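Local atomic coordinates of capsid Protein (Unidentified, PDB entry 4DMI), a protein that forms a pentamer and probably serves as part of the protein shell of a bacteriophage. Residues F69-N73 / T74-I78; S92-D95 / E96-A100. All coordinates share one frame; numbering follows the deposited sequence.

Contact 1. Residues F69-N73 / T74-I78; sequences FDVEN and TTTTI. With NA (sodium ion), chain H.
Phe69 and Ile78 meet at the wide end of a tight reversal: CD1 of Ile78 sits over one face of the ring, 4.0 Å from the Phe69 ring centroid and displaced toward its rim, a CH-pi contact. Two residues on, Val71 spreads its two methyls over the returning threonines. Val71 CG1, anti to the backbone N (chi1 -178°), lies across Thr74 at nearly a right angle, 3.7 Å from Thr74 CG2; CG2 of Val71 slides past Thr76, 3.8 Å from Thr76 CB. No hydrogen bond joins 69-73 to 74-78. Strands 69-72 and 74-77 run roughly antiparallel, 156° between their directions, and instead pair outward, 69-72 with strand 158-167 and 74-77 with strand 147-152, which is the layout of a beta-arch. Asn73 takes the left-handed backbone conformation at the bend. Glu72 points away from the apolar seam, and its extended chain carries Glu72 OE2 to the sodium ion, 2.0 Å away. Waters 1 and 2, Ala155 O and Glu96 OE2 of a neighbouring subunit also bind this ion. Chemically the arch is divided: apolar packing joins its arms, while at its turn a carboxylate shares a cation with another chain, which would be expected to offset part of the repulsion between the two acidic groups.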
ATOM      1  N   PHE B  69      -6.505  12.003 -20.674  1.00  9.43           N
ATOM      2  CA  PHE B  69      -5.959  13.307 -21.048  1.00  8.17           C
ATOM      3  C   PHE B  69      -4.500  13.208 -21.510  1.00  7.71           C
ATOM      4  O   PHE B  69      -3.740  12.347 -21.058  1.00  9.57           O
ATOM      5  CB  PHE B  69      -6.138  14.363 -19.933  1.00  8.28           C
ATOM      6  CG  PHE B  69      -5.645  13.919 -18.580  1.00  6.95           C
ATOM      7  CD1 PHE B  69      -6.480  13.208 -17.722  1.00  7.83           C
ATOM      8  CD2 PHE B  69      -4.344  14.185 -18.180  1.00  7.78           C
ATOM      9  CE1 PHE B  69      -6.029  12.777 -16.479  1.00  8.78           C
ATOM     10  CE2 PHE B  69      -3.878  13.772 -16.930  1.00  8.69           C
ATOM     11  CZ  PHE B  69      -4.716  13.058 -16.083  1.00  8.91           C
ATOM     12  N   ASP B  70      -4.151  14.097 -22.440  1.00  8.86           N
ATOM     13  CA  ASP B  70      -2.824  14.193 -23.026  1.00  9.11           C
ATOM     14  C   ASP B  70      -2.698  15.662 -23.417  1.00 10.76           C
ATOM     15  O   ASP B  70      -3.134  16.080 -24.493  1.00 13.48           O
ATOM     16  CB  ASP B  70      -2.720  13.263 -24.241  1.00  9.45           C
ATOM     17  CG  ASP B  70      -1.311  13.187 -24.819  1.00 15.91           C
ATOM     18  OD1 ASP B  70      -0.434  13.959 -24.386  1.00 14.95           O
ATOM     19  OD2 ASP B  70      -1.097  12.362 -25.734  1.00 20.30           O
ATOM     20  N   VAL B  71      -2.134  16.446 -22.504  1.00  9.47           N
ATOM     21  CA  VAL B  71      -2.246  17.895 -22.553  1.00 10.39           C
ATOM     22  C   VAL B  71      -0.931  18.578 -22.897  1.00  9.45           C
ATOM     23  O   VAL B  71       0.083  18.353 -22.235  1.00 10.00           O
ATOM     24  CB  VAL B  71      -2.758  18.420 -21.193  1.00 10.44           C
ATOM     25  CG1 VAL B  71      -2.943  19.942 -21.209  1.00 12.42           C
ATOM     26  CG2 VAL B  71      -4.047  17.696 -20.804  1.00 11.67           C
ATOM     27  N   GLU B  72      -0.959  19.415 -23.932  1.00 13.35           N
ATOM     28  CA  GLU B  72       0.235  20.096 -24.434  1.00 12.66           C
ATOM     29  C   GLU B  72      -0.152  21.519 -24.822  1.00 13.29           C
ATOM     30  O   GLU B  72      -1.055  21.720 -25.641  1.00 14.51           O
ATOM     31  CB  GLU B  72       0.781  19.356 -25.664  1.00 18.22           C
ATOM     32  CG  GLU B  72       2.090  19.909 -26.223  1.00 24.11           C
ATOM     33  CD  GLU B  72       2.326  19.508 -27.678  1.00 36.02           C
ATOM     34  OE1 GLU B  72       1.412  19.719 -28.506  1.00 42.00           O
ATOM     35  OE2 GLU B  72       3.417  18.978 -27.993  1.00 33.55           O
ATOM     36  N   ASN B  73       0.513  22.503 -24.216  1.00 14.26           N
ATOM     37  CA  ASN B  73       0.323  23.916 -24.555  1.00 12.26           C
ATOM     38  C   ASN B  73      -1.146  24.359 -24.467  1.00 14.02           C
ATOM     39  O   ASN B  73      -1.656  25.083 -25.335  1.00 17.41           O
ATOM     40  CB  ASN B  73       0.912  24.218 -25.935  1.00 13.93           C
ATOM     41  CG  ASN B  73       1.238  25.690 -26.131  1.00 19.61           C
ATOM     42  OD1 ASN B  73       1.383  26.450 -25.170  1.00 20.43           O
ATOM     43  ND2 ASN B  73       1.360  26.097 -27.386  1.00 27.90           N
ATOM     44  N   THR B  74      -1.822  23.913 -23.411  1.00 11.59           N
ATOM     45  CA  THR B  74      -3.206  24.302 -23.153  1.00 13.38           C
ATOM     46  C   THR B  74      -3.586  23.940 -21.720  1.00 13.01           C
ATOM     47  O   THR B  74      -2.834  23.260 -21.020  1.00 13.18           O
ATOM     48  CB  THR B  74      -4.183  23.627 -24.151  1.00 17.37           C
ATOM     49  OG1 THR B  74      -5.467  24.269 -24.087  1.00 21.17           O
ATOM     50  CG2 THR B  74      -4.325  22.137 -23.854  1.00 16.84           C
ATOM     51  N   THR B  75      -4.735  24.429 -21.276  1.00 13.30           N
ATOM     52  CA  THR B  75      -5.288  24.029 -19.995  1.00 11.82           C
ATOM     53  C   THR B  75      -6.535  23.211 -20.254  1.00 15.28           C
ATOM     54  O   THR B  75      -7.451  23.674 -20.942  1.00 15.59           O
ATOM     55  CB  THR B  75      -5.659  25.245 -19.135  1.00 13.98           C
ATOM     56  OG1 THR B  75      -4.497  26.066 -18.943  1.00 17.77           O
ATOM     57  CG2 THR B  75      -6.197  24.789 -17.785  1.00 17.30           C
ATOM     58  N   THR B  76      -6.576  22.004 -19.698  1.00 12.61           N
ATOM     59  CA  THR B  76      -7.650  21.064 -19.974  1.00 13.62           C
ATOM     60  C   THR B  76      -8.339  20.607 -18.697  1.00 12.99           C
ATOM     61  O   THR B  76      -7.705  20.101 -17.786  1.00 11.59           O
ATOM     62  CB  THR B  76      -7.123  19.860 -20.761  1.00 15.67           C
ATOM     63  OG1 THR B  76      -6.702  20.308 -22.056  1.00 17.03           O
ATOM     64  CG2 THR B  76      -8.205  18.793 -20.925  1.00 17.64           C
ATOM     65  N   THR B  77      -9.650  20.801 -18.631  1.00 12.83           N
ATOM     66  CA  THR B  77     -10.417  20.322 -17.487  1.00  9.44           C
ATOM     67  C   THR B  77     -10.513  18.807 -17.411  1.00 11.29           C
ATOM     68  O   THR B  77     -10.827  18.136 -18.396  1.00 15.24           O
ATOM     69  CB  THR B  77     -11.815  20.943 -17.487  1.00 11.21           C
ATOM     70  OG1 THR B  77     -11.678  22.355 -17.321  1.00 16.19           O
ATOM     71  CG2 THR B  77     -12.656  20.385 -16.349  1.00 12.58           C
ATOM     72  N   ILE B  78     -10.228  18.267 -16.230  1.00 10.34           N
ATOM     73  CA  ILE B  78     -10.423  16.853 -15.964  1.00  8.39           C
ATOM     74  C   ILE B  78     -11.798  16.625 -15.350  1.00 11.82           C
ATOM     75  O   ILE B  78     -12.544  15.737 -15.778  1.00 13.01           O
ATOM     76  CB  ILE B  78      -9.306  16.318 -15.048  1.00  9.27           C
ATOM     77  CG1 ILE B  78      -7.966  16.479 -15.761  1.00  7.46           C
ATOM     78  CG2 ILE B  78      -9.594  14.865 -14.637  1.00 10.95           C
ATOM     79  CD1 ILE B  78      -6.756  16.219 -14.872  1.00  8.93           C
TER
HETATM   80 NA    NA H 201       5.375  18.925 -28.470  1.00 30.00          NA
HETATM   81  O   HOH W   1       7.291  19.836 -29.182  1.00 29.19           O
HETATM   82  O   HOH W   2       4.704  20.370 -30.174  1.00 34.35           O

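Contact 2. Residues S92-D95 / E96-A100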
ATOM      1  N   SER B  92       6.000  15.671 -17.759  1.00  6.09           N
ATOM      2  CA  SER B  92       7.353  15.796 -18.295  1.00  6.35           C
ATOM      3  C   SER B  92       8.271  16.533 -17.331  1.00  6.26           C
ATOM      4  O   SER B  92       8.091  17.731 -17.125  1.00  8.18           O
ATOM      5  CB  SER B  92       7.324  16.633 -19.579  1.00  7.89           C
ATOM      6  OG  SER B  92       6.473  16.082 -20.576  1.00  8.96           O
ATOM      7  N   SER B  93       9.283  15.868 -16.776  1.00  6.02           N
ATOM      8  CA  SER B  93      10.181  16.608 -15.887  1.00  6.03           C
ATOM      9  C   SER B  93      10.953  17.686 -16.616  1.00  6.58           C
ATOM     10  O   SER B  93      11.307  17.554 -17.793  1.00  8.94           O
ATOM     11  CB  SER B  93      11.163  15.694 -15.138  1.00  6.54           C
ATOM     12  OG  SER B  93      12.264  15.318 -15.963  1.00  6.65           O
ATOM     13  N   ARG B  94      11.207  18.790 -15.899  0.50  6.72           N
ATOM     14  CA  ARG B  94      12.104  19.828 -16.381  0.50  7.29           C
ATOM     15  C   ARG B  94      12.976  20.301 -15.225  0.50  7.42           C
ATOM     16  O   ARG B  94      12.689  20.016 -14.054  0.50  8.15           O
ATOM     17  CB  ARG B  94      11.329  21.014 -16.975  0.50  7.78           C
ATOM     18  CG  ARG B  94      10.484  20.688 -18.205  0.50  9.18           C
ATOM     19  CD  ARG B  94      11.343  20.365 -19.429  0.50  8.89           C
ATOM     20  NE  ARG B  94      12.130  21.521 -19.853  0.50 12.01           N
ATOM     21  CZ  ARG B  94      12.147  22.006 -21.088  0.50 13.57           C
ATOM     22  NH1 ARG B  94      11.420  21.438 -22.040  0.50 17.13           N
ATOM     23  NH2 ARG B  94      12.891  23.065 -21.370  0.50 13.68           N
ATOM     24  N   ASP B  95      14.041  21.018 -15.571  1.00  7.75           N
ATOM     25  CA  ASP B  95      14.893  21.710 -14.604  1.00  9.36           C
ATOM     26  C   ASP B  95      14.054  22.633 -13.726  1.00  9.03           C
ATOM     27  O   ASP B  95      13.064  23.193 -14.179  1.00  8.44           O
ATOM     28  CB  ASP B  95      15.924  22.541 -15.373  1.00 16.08           C
ATOM     29  CG  ASP B  95      17.005  23.127 -14.487  1.00 27.50           C
ATOM     30  OD1 ASP B  95      16.692  23.714 -13.430  1.00 32.59           O
ATOM     31  OD2 ASP B  95      18.186  23.011 -14.870  1.00 30.84           O
ATOM     32  N   GLU B  96      14.455  22.800 -12.471  1.00  9.92           N
ATOM     33  CA  GLU B  96      13.709  23.669 -11.560  1.00 10.36           C
ATOM     34  C   GLU B  96      13.672  25.128 -12.024  1.00  9.91           C
ATOM     35  O   GLU B  96      12.753  25.868 -11.665  1.00 12.18           O
ATOM     36  CB  GLU B  96      14.230  23.551 -10.126  1.00 12.04           C
ATOM     37  CG  GLU B  96      15.683  23.934  -9.948  1.00 13.96           C
ATOM     38  CD  GLU B  96      15.891  25.430  -9.776  1.00 13.08           C
ATOM     39  OE1 GLU B  96      17.005  25.919 -10.074  1.00 15.25           O
ATOM     40  OE2 GLU B  96      14.941  26.130  -9.345  1.00 12.99           O
ATOM     41  N   ALA B  97      14.642  25.527 -12.846  1.00 10.51           N
ATOM     42  CA  ALA B  97      14.688  26.893 -13.358  1.00 11.57           C
ATOM     43  C   ALA B  97      14.010  27.028 -14.724  1.00 15.56           C
ATOM     44  O   ALA B  97      14.046  28.087 -15.334  1.00 15.15           O
ATOM     45  CB  ALA B  97      16.128  27.396 -13.428  1.00 14.71           C
ATOM     46  N   SER B  98      13.392  25.953 -15.204  1.00 10.94           N
ATOM     47  CA  SER B  98      12.751  25.966 -16.514  1.00 10.60           C
ATOM     48  C   SER B  98      11.530  26.872 -16.517  1.00 12.98           C
ATOM     49  O   SER B  98      10.923  27.099 -15.474  1.00 14.73           O
ATOM     50  CB  SER B  98      12.306  24.551 -16.892  1.00  9.91           C
ATOM     51  OG  SER B  98      11.760  24.520 -18.199  1.00 12.14           O
ATOM     52  N   GLY B  99      11.174  27.375 -17.695  1.00 12.26           N
ATOM     53  CA  GLY B  99       9.914  28.074 -17.871  1.00 14.19           C
ATOM     54  C   GLY B  99       8.797  27.172 -18.376  1.00 14.94           C
ATOM     55  O   GLY B  99       7.671  27.633 -18.559  1.00 17.23           O
ATOM     56  N   ALA B 100       9.101  25.894 -18.591  1.00 11.63           N
ATOM     57  CA  ALA B 100       8.140  24.948 -19.166  1.00  9.84           C
ATOM     58  C   ALA B 100       7.388  24.203 -18.069  1.00  9.07           C
ATOM     59  O   ALA B 100       7.957  23.362 -17.370  1.00  9.35           O
ATOM     60  CB  ALA B 100       8.840  23.967 -20.120  1.00 10.16           C
TER
HETATM   61  O   HOH W   3      14.325  24.522 -19.291  1.00 18.66           O
HETATM   62  O   HOH W   4      18.794  24.740 -11.487  1.00 36.29           O
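Asp95 ties down the turn that follows it with two acceptors. Asp95 OD1 takes the N-H of Ala97 at 2.8 Å, almost straight (174°), from the anti side and somewhat out of the carboxylate plane, making an Asx turn. Asp95 O takes the N-H of Ser98 at 3.0 Å and closes a type I beta turn from Asp95 to Ser98; this donor stands well above the carbonyl plane. With CG anti to the backbone N (chi1 -171°), the carboxylate lies beside its own carbonyl carbon and can reach forward over the turn. Water 4 donates to both Asp95 OD1 (3.0 Å) and Glu96 OE1 (2.6 Å), bridging adjacent carboxylates. The next turn hangs on Ser98: Ser98 OG accepts from Ala100 N at 3.0 Å, an ST turn. Arg94 was modelled in two conformers; in one, its chain bends back so that Ala100 CB lies over the centre of one guanidinium face. In the same conformer water 3, at the guanidinium edge and in its plane, accepts from Arg94 NH2 at 2.9 Å and also bonds Ser98 OG, and farther out Arg94 NH1 forms a salt bridge with Glu156 and a hydrogen bond to Ser122 OG of a second subunit. Glu96 OE2 forms a salt bridge with Arg158 of a third subunit. The turn is thus fixed by acceptors of its own, Asp95 and Ser98, while the outer ends of Arg94 and Glu96 bond to other chains.

Contact 1 closes before contact 2 opens along the chain, and both reach the same mixed sheet. Within one subunit their centres lie about 17 Å apart and their nearest atoms about 7 Å apart, without touching. Arg158 bonds to both: it forms a salt bridge with Asp70 of contact 1, and its backbone N bonds Ser92 OG of contact 2. They are bridged between subunits, through the sodium ion. Glu96 of a neighbouring copy joins Glu72 on that ion, so the turn of contact 2 in one chain is coupled to the arch of contact 1 in the next, consistent with a link repeated round the pentamer.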